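Local coordinates for putative uncharacterized protein (Archaeoglobus fulgidus, PDB 3VU0), which is the C-terminal globular domain of an archaeal AglB-family protein, an alpha/beta domain in which helices pack around a mixed four-stranded sheet, at residues E75-V80 / L144-L149; E92-K97 / T131-L136; D63-F68 / Q110-S115; L11-E16 / R148-F153. One frame throughout, in Å; residues are numbered along the deposited sequence.

Contact 1: residues E75-V80 / L144-L149; sequences EAMKIV and LTHFRL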
loop_
_atom_site.group_PDB
_atom_site.type_symbol
_atom_site.label_atom_id
_atom_site.label_comp_id
_atom_site.label_asym_id
_atom_site.label_seq_id
_atom_site.Cartn_x
_atom_site.Cartn_y
_atom_site.Cartn_z
ATOM N N GLU A 75 5.685 -13.520 -4.829
ATOM C CA GLU A 75 6.737 -12.750 -4.179
ATOM C C GLU A 75 6.152 -11.837 -3.109
ATOM O O GLU A 75 6.767 -11.614 -2.067
ATOM C CB GLU A 75 7.498 -11.913 -5.207
ATOM C CG GLU A 75 8.548 -12.682 -5.989
ATOM C CD GLU A 75 9.632 -13.251 -5.094
ATOM O OE1 GLU A 75 10.157 -12.501 -4.245
ATOM O OE2 GLU A 75 9.964 -14.446 -5.244
ATOM N N ALA A 76 4.958 -11.315 -3.368
ATOM C CA ALA A 76 4.294 -10.424 -2.425
ATOM C C ALA A 76 3.876 -11.158 -1.151
ATOM O O ALA A 76 3.942 -10.603 -0.056
ATOM C CB ALA A 76 3.074 -9.794 -3.083
HETATM N N MSE A 77 3.453 -12.410 -1.297
HETATM C CA MSE A 77 3.017 -13.198 -0.149
HETATM C C MSE A 77 4.154 -13.530 0.815
HETATM O O MSE A 77 3.912 -13.853 1.971
HETATM C CB MSE A 77 2.331 -14.482 -0.620
HETATM C CG MSE A 77 0.918 -14.265 -1.154
HETATM SE SE MSE A 77 -0.273 -13.445 0.155
HETATM C CE MSE A 77 -0.607 -14.977 1.287
ATOM N N LYS A 78 5.393 -13.447 0.345
ATOM C CA LYS A 78 6.534 -13.722 1.213
ATOM C C LYS A 78 6.592 -12.648 2.291
ATOM O O LYS A 78 6.846 -12.936 3.459
ATOM C CB LYS A 78 7.829 -13.731 0.405
ATOM C CG LYS A 78 7.923 -14.905 -0.549
ATOM C CD LYS A 78 9.194 -14.850 -1.368
ATOM C CE LYS A 78 9.302 -16.063 -2.275
ATOM N NZ LYS A 78 10.464 -15.945 -3.194
ATOM N N ILE A 79 6.345 -11.405 1.888
ATOM C CA ILE A 79 6.343 -10.277 2.816
ATOM C C ILE A 79 5.131 -10.376 3.744
ATOM O O ILE A 79 5.222 -10.093 4.943
ATOM C CB ILE A 79 6.290 -8.946 2.040
ATOM C CG1 ILE A 79 7.567 -8.794 1.210
ATOM C CG2 ILE A 79 6.132 -7.783 3.005
ATOM C CD1 ILE A 79 7.372 -8.039 -0.082
ATOM N N VAL A 80 3.994 -10.777 3.185
ATOM C CA VAL A 80 2.776 -10.930 3.968
ATOM C C VAL A 80 2.978 -11.960 5.077
ATOM O O VAL A 80 2.594 -11.734 6.224
ATOM C CB VAL A 80 1.598 -11.375 3.082
ATOM C CG1 VAL A 80 0.455 -11.891 3.952
ATOM C CG2 VAL A 80 1.129 -10.204 2.228
ATOM N N LEU A 144 -6.351 -10.740 -8.551
ATOM C CA LEU A 144 -5.468 -11.272 -7.520
ATOM C C LEU A 144 -6.154 -12.446 -6.838
ATOM O O LEU A 144 -7.371 -12.451 -6.675
ATOM C CB LEU A 144 -5.132 -10.192 -6.490
ATOM C CG LEU A 144 -4.298 -9.020 -7.014
ATOM C CD1 LEU A 144 -4.174 -7.949 -5.946
ATOM C CD2 LEU A 144 -2.930 -9.520 -7.433
ATOM N N THR A 145 -5.372 -13.444 -6.446
ATOM C CA THR A 145 -5.918 -14.626 -5.791
ATOM C C THR A 145 -5.954 -14.525 -4.272
ATOM O O THR A 145 -6.892 -15.011 -3.641
ATOM C CB THR A 145 -5.110 -15.893 -6.167
ATOM O OG1 THR A 145 -5.316 -16.198 -7.550
ATOM C CG2 THR A 145 -5.544 -17.084 -5.326
ATOM N N HIS A 146 -4.936 -13.892 -3.690
ATOM C CA HIS A 146 -4.835 -13.775 -2.234
ATOM C C HIS A 146 -5.259 -12.438 -1.632
ATOM O O HIS A 146 -5.054 -12.203 -0.441
ATOM C CB HIS A 146 -3.399 -14.068 -1.794
ATOM C CG HIS A 146 -2.837 -15.333 -2.362
ATOM N ND1 HIS A 146 -3.368 -16.575 -2.088
ATOM C CD2 HIS A 146 -1.792 -15.547 -3.196
ATOM C CE1 HIS A 146 -2.675 -17.500 -2.728
ATOM N NE2 HIS A 146 -1.713 -16.903 -3.408
ATOM N N PHE A 147 -5.841 -11.562 -2.441
ATOM C CA PHE A 147 -6.270 -10.258 -1.946
ATOM C C PHE A 147 -7.656 -9.939 -2.472
ATOM O O PHE A 147 -7.994 -10.288 -3.600
ATOM C CB PHE A 147 -5.290 -9.177 -2.403
ATOM C CG PHE A 147 -3.885 -9.401 -1.939
ATOM C CD1 PHE A 147 -3.459 -8.912 -0.708
ATOM C CD2 PHE A 147 -2.993 -10.131 -2.721
ATOM C CE1 PHE A 147 -2.167 -9.144 -0.258
ATOM C CE2 PHE A 147 -1.697 -10.371 -2.280
ATOM C CZ PHE A 147 -1.283 -9.875 -1.044
ATOM N N ARG A 148 -8.456 -9.268 -1.654
ATOM C CA ARG A 148 -9.815 -8.910 -2.048
ATOM C C ARG A 148 -10.169 -7.557 -1.453
ATOM O O ARG A 148 -9.952 -7.318 -0.262
ATOM C CB ARG A 148 -10.791 -9.988 -1.555
ATOM C CG ARG A 148 -12.269 -9.724 -1.822
ATOM C CD ARG A 148 -13.074 -11.000 -1.586
ATOM N NE ARG A 148 -12.910 -11.517 -0.226
ATOM C CZ ARG A 148 -13.123 -12.781 0.124
ATOM N NH1 ARG A 148 -13.507 -13.672 -0.783
ATOM N NH2 ARG A 148 -12.959 -13.158 1.385
ATOM N N LEU A 149 -10.696 -6.666 -2.288
ATOM C CA LEU A 149 -11.086 -5.343 -1.828
ATOM C C LEU A 149 -12.190 -5.489 -0.786
ATOM O O LEU A 149 -13.227 -6.115 -1.032
ATOM C CB LEU A 149 -11.571 -4.489 -3.003
ATOM C CG LEU A 149 -12.077 -3.086 -2.649
ATOM C CD1 LEU A 149 -10.985 -2.299 -1.920
ATOM C CD2 LEU A 149 -12.492 -2.369 -3.930
#
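M77, a selenomethionine in this crystal, reaches from helix 73-83 between H146 and F147, where strand 147-153 begins. The buried part lies on the side of F147 and V80. The SE atom comes within 3.9 Å of F147 CZ, while V80 CG2 reaches the same carbon, F147 CZ, at 4.1 Å and near the plane of the ring, at its edge. The chi1 of V80 (165°) carries CG1 anti to the backbone N and thus turns CG2 toward the strand. A76 on the preceding turn is small enough to let M132 and F67 close in, and F147 is wrapped further by L136 and V161. The M77–F147 pair is a Met-aromatic contact: SE stands 4.8 Å from the centroid of the F147 ring, approaching obliquely, and the selenoether chain, bent at both chi2 and chi3, suits such a slot between rings. Helix 73-83 thereby packs against the start of an outermost strand of the mixed sheet. The H146 side borders solvent, although its atoms sit just as close. There M77 CG meets the imidazole obliquely, 3.6 Å from H146 CD2, while SE touches H146 CB at 3.7 Å. E73 of the same helix accepts from the backbone N atoms of T145 and H146. Outward, the exposed K78 NZ and E75 OE2 form a salt bridge of 2.6 Å along the solvent face of the helix.

Contact 2: residues E92-K97 / T131-L136; sequences EELTVK and TMLYKL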
loop_
_atom_site.group_PDB
_atom_site.type_symbol
_atom_site.label_atom_id
_atom_site.label_comp_id
_atom_site.label_asym_id
_atom_site.label_seq_id
_atom_site.Cartn_x
_atom_site.Cartn_y
_atom_site.Cartn_z
ATOM N N GLU A 92 -4.565 6.591 -3.378
ATOM C CA GLU A 92 -4.392 7.089 -4.739
ATOM C C GLU A 92 -3.089 7.850 -4.998
ATOM O O GLU A 92 -2.495 7.693 -6.062
ATOM C CB GLU A 92 -5.584 7.963 -5.160
ATOM C CG GLU A 92 -5.576 8.297 -6.657
ATOM C CD GLU A 92 -6.751 9.161 -7.092
ATOM O OE1 GLU A 92 -6.839 9.488 -8.298
ATOM O OE2 GLU A 92 -7.586 9.514 -6.234
ATOM N N GLU A 93 -2.636 8.658 -4.040
ATOM C CA GLU A 93 -1.396 9.419 -4.239
ATOM C C GLU A 93 -0.155 8.532 -4.423
ATOM O O GLU A 93 0.905 9.020 -4.793
ATOM C CB GLU A 93 -1.165 10.406 -3.081
ATOM C CG GLU A 93 -0.920 9.766 -1.721
ATOM C CD GLU A 93 -0.607 10.785 -0.622
ATOM O OE1 GLU A 93 -0.380 10.367 0.530
ATOM O OE2 GLU A 93 -0.583 12.001 -0.903
ATOM N N LEU A 94 -0.293 7.233 -4.172
ATOM C CA LEU A 94 0.818 6.292 -4.332
ATOM C C LEU A 94 0.925 5.789 -5.773
ATOM O O LEU A 94 1.975 5.311 -6.199
ATOM C CB LEU A 94 0.625 5.071 -3.428
ATOM C CG LEU A 94 0.514 5.256 -1.915
ATOM C CD1 LEU A 94 0.395 3.886 -1.245
ATOM C CD2 LEU A 94 1.727 5.995 -1.404
ATOM N N THR A 95 -0.170 5.893 -6.513
ATOM C CA THR A 95 -0.210 5.408 -7.884
ATOM C C THR A 95 0.296 6.408 -8.910
ATOM O O THR A 95 0.379 7.607 -8.650
ATOM C CB THR A 95 -1.642 5.007 -8.279
ATOM O OG1 THR A 95 -2.461 6.180 -8.335
ATOM C CG2 THR A 95 -2.232 4.038 -7.255
ATOM N N VAL A 96 0.637 5.898 -10.086
ATOM C CA VAL A 96 1.115 6.741 -11.173
ATOM C C VAL A 96 -0.120 7.242 -11.908
ATOM O O VAL A 96 -1.011 6.458 -12.234
ATOM C CB VAL A 96 2.009 5.942 -12.143
ATOM C CG1 VAL A 96 2.405 6.809 -13.336
ATOM C CG2 VAL A 96 3.255 5.463 -11.409
ATOM N N LYS A 97 -0.180 8.547 -12.149
ATOM C CA LYS A 97 -1.312 9.156 -12.847
ATOM C C LYS A 97 -0.886 9.592 -14.247
ATOM O O LYS A 97 0.191 10.154 -14.426
ATOM C CB LYS A 97 -1.831 10.360 -12.053
ATOM N N THR A 131 2.870 -4.008 -11.155
ATOM C CA THR A 131 3.026 -4.162 -9.713
ATOM C C THR A 131 1.771 -4.468 -8.902
ATOM O O THR A 131 0.642 -4.310 -9.366
ATOM C CB THR A 131 3.663 -2.907 -9.085
ATOM O OG1 THR A 131 2.706 -1.839 -9.087
ATOM C CG2 THR A 131 4.903 -2.482 -9.867
HETATM N N MSE A 132 2.004 -4.903 -7.667
HETATM C CA MSE A 132 0.936 -5.214 -6.730
HETATM C C MSE A 132 0.107 -3.962 -6.457
HETATM O O MSE A 132 -1.111 -4.036 -6.325
HETATM C CB MSE A 132 1.528 -5.725 -5.413
HETATM C CG MSE A 132 2.046 -7.150 -5.476
HETATM SE SE MSE A 132 0.603 -8.377 -5.844
HETATM C CE MSE A 132 -0.497 -8.004 -4.298
ATOM N N LEU A 133 0.778 -2.819 -6.357
ATOM C CA LEU A 133 0.095 -1.555 -6.101
ATOM C C LEU A 133 -0.948 -1.297 -7.180
ATOM O O LEU A 133 -2.056 -0.856 -6.894
ATOM C CB LEU A 133 1.102 -0.404 -6.063
ATOM C CG LEU A 133 0.512 0.992 -5.838
ATOM C CD1 LEU A 133 -0.374 0.999 -4.601
ATOM C CD2 LEU A 133 1.646 2.002 -5.690
ATOM N N TYR A 134 -0.585 -1.578 -8.426
ATOM C CA TYR A 134 -1.502 -1.400 -9.545
ATOM C C TYR A 134 -2.654 -2.406 -9.476
ATOM O O TYR A 134 -3.818 -2.037 -9.577
ATOM C CB TYR A 134 -0.760 -1.594 -10.871
ATOM C CG TYR A 134 -1.681 -1.600 -12.069
ATOM C CD1 TYR A 134 -2.080 -0.409 -12.669
ATOM C CD2 TYR A 134 -2.173 -2.798 -12.587
ATOM C CE1 TYR A 134 -2.948 -0.407 -13.760
ATOM C CE2 TYR A 134 -3.043 -2.807 -13.675
ATOM C CZ TYR A 134 -3.424 -1.608 -14.255
ATOM O OH TYR A 134 -4.273 -1.611 -15.335
ATOM N N LYS A 135 -2.321 -3.681 -9.305
ATOM C CA LYS A 135 -3.335 -4.725 -9.254
ATOM C C LYS A 135 -4.293 -4.550 -8.083
ATOM O O LYS A 135 -5.442 -4.995 -8.144
ATOM C CB LYS A 135 -2.667 -6.101 -9.203
ATOM C CG LYS A 135 -1.765 -6.353 -10.400
ATOM C CD LYS A 135 -0.967 -7.632 -10.258
ATOM C CE LYS A 135 0.050 -7.761 -11.382
ATOM N NZ LYS A 135 0.802 -9.039 -11.289
ATOM N N LEU A 136 -3.821 -3.896 -7.021
ATOM C CA LEU A 136 -4.659 -3.639 -5.856
ATOM C C LEU A 136 -5.501 -2.380 -6.036
ATOM O O LEU A 136 -6.713 -2.449 -6.242
ATOM C CB LEU A 136 -3.806 -3.475 -4.581
ATOM C CG LEU A 136 -3.142 -4.727 -3.997
ATOM C CD1 LEU A 136 -2.166 -4.323 -2.900
ATOM C CD2 LEU A 136 -4.205 -5.662 -3.444
#
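A short 3-10 turn, 92-94, that follows strand 85-91 sets L94 and T95 against L133 in the first turn of helix 132-138. L133 carries most of the contact. Its chi1 of 178° places CG anti to the backbone N and extends the chain toward the turn, where CD2 lies 3.4 Å from L94 O and 3.9 Å from L94 CB. One methyl thus covers both a carbonyl oxygen and a side-chain carbon, and T95 CG2 adds a wider touch on L133 CG at 4.3 Å. Threonine suits its place because its two branches do different work: the methyl faces leucine while OG1 donates to E92 O at 2.7 Å, in the carbonyl plane and on a lone pair. T95 N gives the same oxygen a second bond, so E92 O is gripped twice and the turn is closed. Across the contact, T131 is the N-cap of helix 132-138; its OG1 accepts from Y134 N in a weak capping bond of 3.4 Å. All three touching residues are buried. F128 of helix 121-128 packs on both T95 and L133, F105 of helix 105-112 also covers L133, and F68 of helix 61-69 joins them, placing the leucine among three helices and the turn.

Contact 3: residues D63-F68 / Q110-S115; sequences DAAKFF and QIAGYS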
loop_
_atom_site.group_PDB
_atom_site.type_symbol
_atom_site.label_atom_id
_atom_site.label_comp_id
_atom_site.label_asym_id
_atom_site.label_seq_id
_atom_site.Cartn_x
_atom_site.Cartn_y
_atom_site.Cartn_z
ATOM N N ASP A 63 10.043 -3.268 3.555
ATOM C CA ASP A 63 9.176 -4.428 3.351
ATOM C C ASP A 63 7.944 -3.990 2.562
ATOM O O ASP A 63 7.487 -4.688 1.658
ATOM C CB ASP A 63 8.729 -5.013 4.696
ATOM C CG ASP A 63 9.782 -5.904 5.329
ATOM O OD1 ASP A 63 9.653 -6.207 6.533
ATOM O OD2 ASP A 63 10.726 -6.314 4.625
ATOM N N ALA A 64 7.406 -2.830 2.924
ATOM C CA ALA A 64 6.228 -2.291 2.256
ATOM C C ALA A 64 6.545 -1.968 0.800
ATOM O O ALA A 64 5.725 -2.211 -0.086
ATOM C CB ALA A 64 5.745 -1.037 2.976
ATOM N N ALA A 65 7.731 -1.418 0.559
ATOM C CA ALA A 65 8.148 -1.063 -0.796
ATOM C C ALA A 65 8.312 -2.306 -1.662
ATOM O O ALA A 65 7.905 -2.318 -2.824
ATOM C CB ALA A 65 9.452 -0.276 -0.753
ATOM N N LYS A 66 8.912 -3.353 -1.096
ATOM C CA LYS A 66 9.113 -4.599 -1.831
ATOM C C LYS A 66 7.760 -5.211 -2.171
ATOM O O LYS A 66 7.570 -5.772 -3.249
ATOM C CB LYS A 66 9.943 -5.581 -0.997
ATOM N N PHE A 67 6.817 -5.102 -1.241
ATOM C CA PHE A 67 5.475 -5.635 -1.459
ATOM C C PHE A 67 4.762 -4.880 -2.584
ATOM O O PHE A 67 4.210 -5.491 -3.499
ATOM C CB PHE A 67 4.646 -5.524 -0.181
ATOM C CG PHE A 67 3.204 -5.928 -0.354
ATOM C CD1 PHE A 67 2.824 -7.263 -0.266
ATOM C CD2 PHE A 67 2.230 -4.969 -0.629
ATOM C CE1 PHE A 67 1.494 -7.645 -0.447
ATOM C CE2 PHE A 67 0.893 -5.335 -0.813
ATOM C CZ PHE A 67 0.522 -6.676 -0.723
ATOM N N PHE A 68 4.780 -3.552 -2.516
ATOM C CA PHE A 68 4.104 -2.747 -3.527
ATOM C C PHE A 68 4.719 -2.825 -4.920
ATOM O O PHE A 68 4.005 -2.725 -5.917
ATOM C CB PHE A 68 4.018 -1.284 -3.088
ATOM C CG PHE A 68 2.972 -1.022 -2.032
ATOM C CD1 PHE A 68 1.686 -1.544 -2.160
ATOM C CD2 PHE A 68 3.264 -0.225 -0.932
ATOM C CE1 PHE A 68 0.706 -1.277 -1.205
ATOM C CE2 PHE A 68 2.290 0.050 0.030
ATOM C CZ PHE A 68 1.011 -0.477 -0.108
ATOM N N GLN A 110 12.531 4.013 -5.205
ATOM C CA GLN A 110 13.876 4.278 -4.702
ATOM C C GLN A 110 14.193 3.426 -3.474
ATOM O O GLN A 110 15.277 2.856 -3.370
ATOM C CB GLN A 110 14.033 5.759 -4.364
ATOM C CG GLN A 110 13.781 6.668 -5.546
ATOM C CD GLN A 110 13.787 8.133 -5.169
ATOM O OE1 GLN A 110 13.127 8.540 -4.214
ATOM N NE2 GLN A 110 14.524 8.936 -5.924
ATOM N N ILE A 111 13.242 3.330 -2.553
ATOM C CA ILE A 111 13.450 2.547 -1.342
ATOM C C ILE A 111 13.485 1.056 -1.660
ATOM O O ILE A 111 14.084 0.266 -0.926
ATOM C CB ILE A 111 12.353 2.859 -0.304
ATOM C CG1 ILE A 111 12.403 4.350 0.036
ATOM C CG2 ILE A 111 12.568 2.041 0.959
ATOM C CD1 ILE A 111 11.241 4.837 0.853
ATOM N N ALA A 112 12.856 0.672 -2.766
ATOM C CA ALA A 112 12.850 -0.723 -3.183
ATOM C C ALA A 112 14.165 -1.076 -3.876
ATOM O O ALA A 112 14.421 -2.243 -4.177
ATOM C CB ALA A 112 11.678 -0.990 -4.119
ATOM N N GLY A 113 14.988 -0.067 -4.146
ATOM C CA GLY A 113 16.272 -0.314 -4.780
ATOM C C GLY A 113 16.413 0.100 -6.234
ATOM O O GLY A 113 17.435 -0.184 -6.864
ATOM N N TYR A 114 15.399 0.768 -6.774
ATOM C CA TYR A 114 15.436 1.213 -8.164
ATOM C C TYR A 114 15.920 2.655 -8.273
ATOM O O TYR A 114 15.885 3.407 -7.297
ATOM C CB TYR A 114 14.042 1.095 -8.792
ATOM C CG TYR A 114 13.528 -0.323 -8.881
ATOM C CD1 TYR A 114 13.959 -1.180 -9.893
ATOM C CD2 TYR A 114 12.619 -0.817 -7.944
ATOM C CE1 TYR A 114 13.495 -2.497 -9.973
ATOM C CE2 TYR A 114 12.151 -2.131 -8.013
ATOM C CZ TYR A 114 12.593 -2.964 -9.030
ATOM O OH TYR A 114 12.131 -4.259 -9.107
ATOM N N SER A 115 16.374 3.028 -9.468
ATOM C CA SER A 115 16.853 4.383 -9.739
ATOM C C SER A 115 16.066 4.896 -10.935
ATOM O O SER A 115 16.560 4.909 -12.067
ATOM C CB SER A 115 18.353 4.373 -10.059
ATOM O OG SER A 115 19.103 3.944 -8.935
#
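A65 on helix 61-69 meets A112 and I111 at the end of helix 105-112, and the whole interface rests on these three residues. The apolar contacts come first. A65 CB and A112 CB face each other at 4.1 Å, each methyl pointing toward the opposite segment, and the backbones come so near that A65 CA and A112 CA are only 5.3 Å apart. Alanine suits both positions, since a single methyl on each side allows this close approach. I111 adds its branch methyl, CG2, at 4.2 Å from A65 CB, approaching from one side of the alanine pair. W37 packs on both A65 and I111, and F57 also meets I111, so loop residues extend the apolar patch. A second kind of contact sets methyl against backbone: A65 CB also lies 4.1 Å from A112 N. The hydrogen bonding stays within each segment. Helix 61-69 keeps its regular bonds, such as F67 N to D63 O at 3.0 Å, while helix 105-112 ends in a Schellman motif at G113, whose N bonds back to Q110 O. Glycine, having no CB, takes the positive phi of 107° there without pressing on A112 O. With methyl groups doing the touching and each backbone bonding within its own segment, the attraction between the two helices here is dispersive and hydrophobic, and depends on closeness of fit more than on direction.

Contact 4: residues L11-E16 / R148-F153; sequences LNWMKE and RLLKNF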
loop_
_atom_site.group_PDB
_atom_site.type_symbol
_atom_site.label_atom_id
_atom_site.label_comp_id
_atom_site.label_asym_id
_atom_site.label_seq_id
_atom_site.Cartn_x
_atom_site.Cartn_y
_atom_site.Cartn_z
ATOM N N LEU A 11 -10.103 5.429 8.603
ATOM C CA LEU A 11 -9.542 5.135 9.915
ATOM C C LEU A 11 -10.617 4.775 10.940
ATOM O O LEU A 11 -10.433 3.853 11.737
ATOM C CB LEU A 11 -8.710 6.328 10.407
ATOM C CG LEU A 11 -7.428 6.611 9.610
ATOM C CD1 LEU A 11 -6.835 7.951 10.033
ATOM C CD2 LEU A 11 -6.420 5.487 9.831
ATOM N N ASN A 12 -11.735 5.494 10.916
ATOM C CA ASN A 12 -12.824 5.212 11.849
ATOM C C ASN A 12 -13.441 3.858 11.537
ATOM O O ASN A 12 -13.824 3.113 12.443
ATOM C CB ASN A 12 -13.914 6.288 11.774
ATOM C CG ASN A 12 -13.453 7.626 12.315
ATOM O OD1 ASN A 12 -12.662 7.691 13.259
ATOM N ND2 ASN A 12 -13.961 8.704 11.731
ATOM N N TRP A 13 -13.540 3.544 10.248
ATOM C CA TRP A 13 -14.102 2.271 9.828
ATOM C C TRP A 13 -13.215 1.122 10.313
ATOM O O TRP A 13 -13.707 0.146 10.885
ATOM C CB TRP A 13 -14.224 2.214 8.299
ATOM C CG TRP A 13 -14.975 1.005 7.800
ATOM C CD1 TRP A 13 -16.323 0.903 7.591
ATOM C CD2 TRP A 13 -14.422 -0.282 7.493
ATOM N NE1 TRP A 13 -16.644 -0.370 7.171
ATOM C CE2 TRP A 13 -15.496 -1.117 7.103
ATOM C CE3 TRP A 13 -13.124 -0.812 7.508
ATOM C CZ2 TRP A 13 -15.310 -2.456 6.735
ATOM C CZ3 TRP A 13 -12.939 -2.147 7.140
ATOM C CH2 TRP A 13 -14.029 -2.951 6.758
HETATM N N MSE A 14 -11.904 1.222 10.099
HETATM C CA MSE A 14 -11.048 0.129 10.537
HETATM C C MSE A 14 -10.945 0.021 12.052
HETATM O O MSE A 14 -10.729 -1.070 12.586
HETATM C CB MSE A 14 -9.652 0.178 9.878
HETATM C CG MSE A 14 -9.034 1.534 9.593
HETATM SE SE MSE A 14 -7.621 1.362 8.221
HETATM C CE MSE A 14 -6.427 0.183 9.161
ATOM N N LYS A 15 -11.137 1.139 12.746
ATOM C CA LYS A 15 -11.074 1.131 14.200
ATOM C C LYS A 15 -12.175 0.254 14.788
ATOM O O LYS A 15 -11.945 -0.491 15.741
ATOM C CB LYS A 15 -11.220 2.548 14.762
ATOM C CG LYS A 15 -11.054 2.609 16.279
ATOM C CD LYS A 15 -11.219 4.025 16.812
ATOM C CE LYS A 15 -10.925 4.088 18.305
ATOM N NZ LYS A 15 -11.046 5.477 18.828
ATOM N N GLU A 16 -13.373 0.334 14.220
ATOM C CA GLU A 16 -14.479 -0.453 14.748
ATOM C C GLU A 16 -14.816 -1.735 14.000
ATOM O O GLU A 16 -15.646 -2.515 14.466
ATOM C CB GLU A 16 -15.734 0.417 14.855
ATOM C CG GLU A 16 -16.219 1.004 13.550
ATOM C CD GLU A 16 -17.416 1.922 13.744
ATOM O OE1 GLU A 16 -18.455 1.448 14.256
ATOM O OE2 GLU A 16 -17.317 3.117 13.387
ATOM N N ARG A 148 -8.456 -9.268 -1.654
ATOM C CA ARG A 148 -9.815 -8.910 -2.048
ATOM C C ARG A 148 -10.169 -7.557 -1.453
ATOM O O ARG A 148 -9.952 -7.318 -0.262
ATOM C CB ARG A 148 -10.791 -9.988 -1.555
ATOM C CG ARG A 148 -12.269 -9.724 -1.822
ATOM C CD ARG A 148 -13.074 -11.000 -1.586
ATOM N NE ARG A 148 -12.910 -11.517 -0.226
ATOM C CZ ARG A 148 -13.123 -12.781 0.124
ATOM N NH1 ARG A 148 -13.507 -13.672 -0.783
ATOM N NH2 ARG A 148 -12.959 -13.158 1.385
ATOM N N LEU A 149 -10.696 -6.666 -2.288
ATOM C CA LEU A 149 -11.086 -5.343 -1.828
ATOM C C LEU A 149 -12.190 -5.489 -0.786
ATOM O O LEU A 149 -13.227 -6.115 -1.032
ATOM C CB LEU A 149 -11.571 -4.489 -3.003
ATOM C CG LEU A 149 -12.077 -3.086 -2.649
ATOM C CD1 LEU A 149 -10.985 -2.299 -1.920
ATOM C CD2 LEU A 149 -12.492 -2.369 -3.930
ATOM N N LEU A 150 -11.950 -4.908 0.383
ATOM C CA LEU A 150 -12.871 -4.967 1.506
ATOM C C LEU A 150 -13.762 -3.731 1.564
ATOM O O LEU A 150 -14.984 -3.828 1.650
ATOM C CB LEU A 150 -12.059 -5.068 2.800
ATOM C CG LEU A 150 -12.567 -5.875 3.990
ATOM C CD1 LEU A 150 -11.624 -5.644 5.173
ATOM C CD2 LEU A 150 -13.981 -5.463 4.340
ATOM N N LYS A 151 -13.141 -2.559 1.516
ATOM C CA LYS A 151 -13.890 -1.316 1.588
ATOM C C LYS A 151 -13.187 -0.244 0.762
ATOM O O LYS A 151 -11.968 -0.111 0.815
ATOM C CB LYS A 151 -14.011 -0.878 3.049
ATOM C CG LYS A 151 -15.250 -0.074 3.360
ATOM C CD LYS A 151 -16.504 -0.941 3.307
ATOM C CE LYS A 151 -17.746 -0.101 3.591
ATOM N NZ LYS A 151 -19.002 -0.917 3.566
ATOM N N ASN A 152 -13.973 0.512 0.002
ATOM C CA ASN A 152 -13.460 1.560 -0.871
ATOM C C ASN A 152 -13.886 2.938 -0.360
ATOM O O ASN A 152 -15.061 3.294 -0.426
ATOM C CB ASN A 152 -14.001 1.330 -2.288
ATOM C CG ASN A 152 -13.477 2.334 -3.292
ATOM O OD1 ASN A 152 -12.967 3.391 -2.929
ATOM N ND2 ASN A 152 -13.615 2.010 -4.572
ATOM N N PHE A 153 -12.926 3.701 0.157
ATOM C CA PHE A 153 -13.201 5.039 0.676
ATOM C C PHE A 153 -12.742 6.117 -0.314
ATOM O O PHE A 153 -12.260 7.175 0.094
ATOM C CB PHE A 153 -12.484 5.250 2.010
ATOM C CG PHE A 153 -12.804 4.211 3.046
ATOM C CD1 PHE A 153 -14.030 4.216 3.701
ATOM C CD2 PHE A 153 -11.873 3.230 3.368
ATOM C CE1 PHE A 153 -14.322 3.256 4.671
ATOM C CE2 PHE A 153 -12.154 2.265 4.333
ATOM C CZ PHE A 153 -13.382 2.280 4.985
#
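Three strand side chains gather round one indole: K151 and F153 meet one face of W13 of helix 5-17, while L150 comes obliquely at its far end. At a classic beta bulge L150 and K151 both face I158 on strand 156-161, and both CB atoms point toward the helix. The short segments of helix and strand run nearly antiparallel, at 155°. K151 supplies the CH-pi contact, with CG over the face of the W13 five-membered ring, 4.1 Å from its centroid; a long aliphatic chain can cover the indole while its ammonium end reaches outward, and its nearest atom lies about 3 Å from that of a bound MES, probably from the crystallisation liquor. F153 makes an offset edge-to-face pair with the five-membered ring, centroids 5.3 Å apart and planes at 63°. Its CZ also touches W13 CB at 3.4 Å, and A10 and E9 of the same helix flank the buried phenyl. Tryptophan suits this place, being broad enough to meet all three at once, and its chi1 of -172° swings the indole out from the helix over the strand. At the far end of the six-membered ring, L150 CD2 lies 3.5 Å from W13 CH2.

Overall arrangement
Contacts 1 and 4 use the same strand, 147-153, at its two ends; they share R148 and L149, and their centres are 18 Å apart. Contact 2 touches contact 1 through M132 CE, 3.3 Å from F147 CE2, and touches contact 3 through a probable hydrogen bond from L133 N to F68 O at 3.3 Å. Contacts 1 and 3 meet as well, F67 CE1 lying 3.6 Å from F147 CZ, so contacts 1, 2 and 3 form one continuous packed region around F67, M132 and F147. Contact 4 stands apart from contact 3, with centres 25 Å apart on opposite sides of the chain's centre; it alone borders the bound MES.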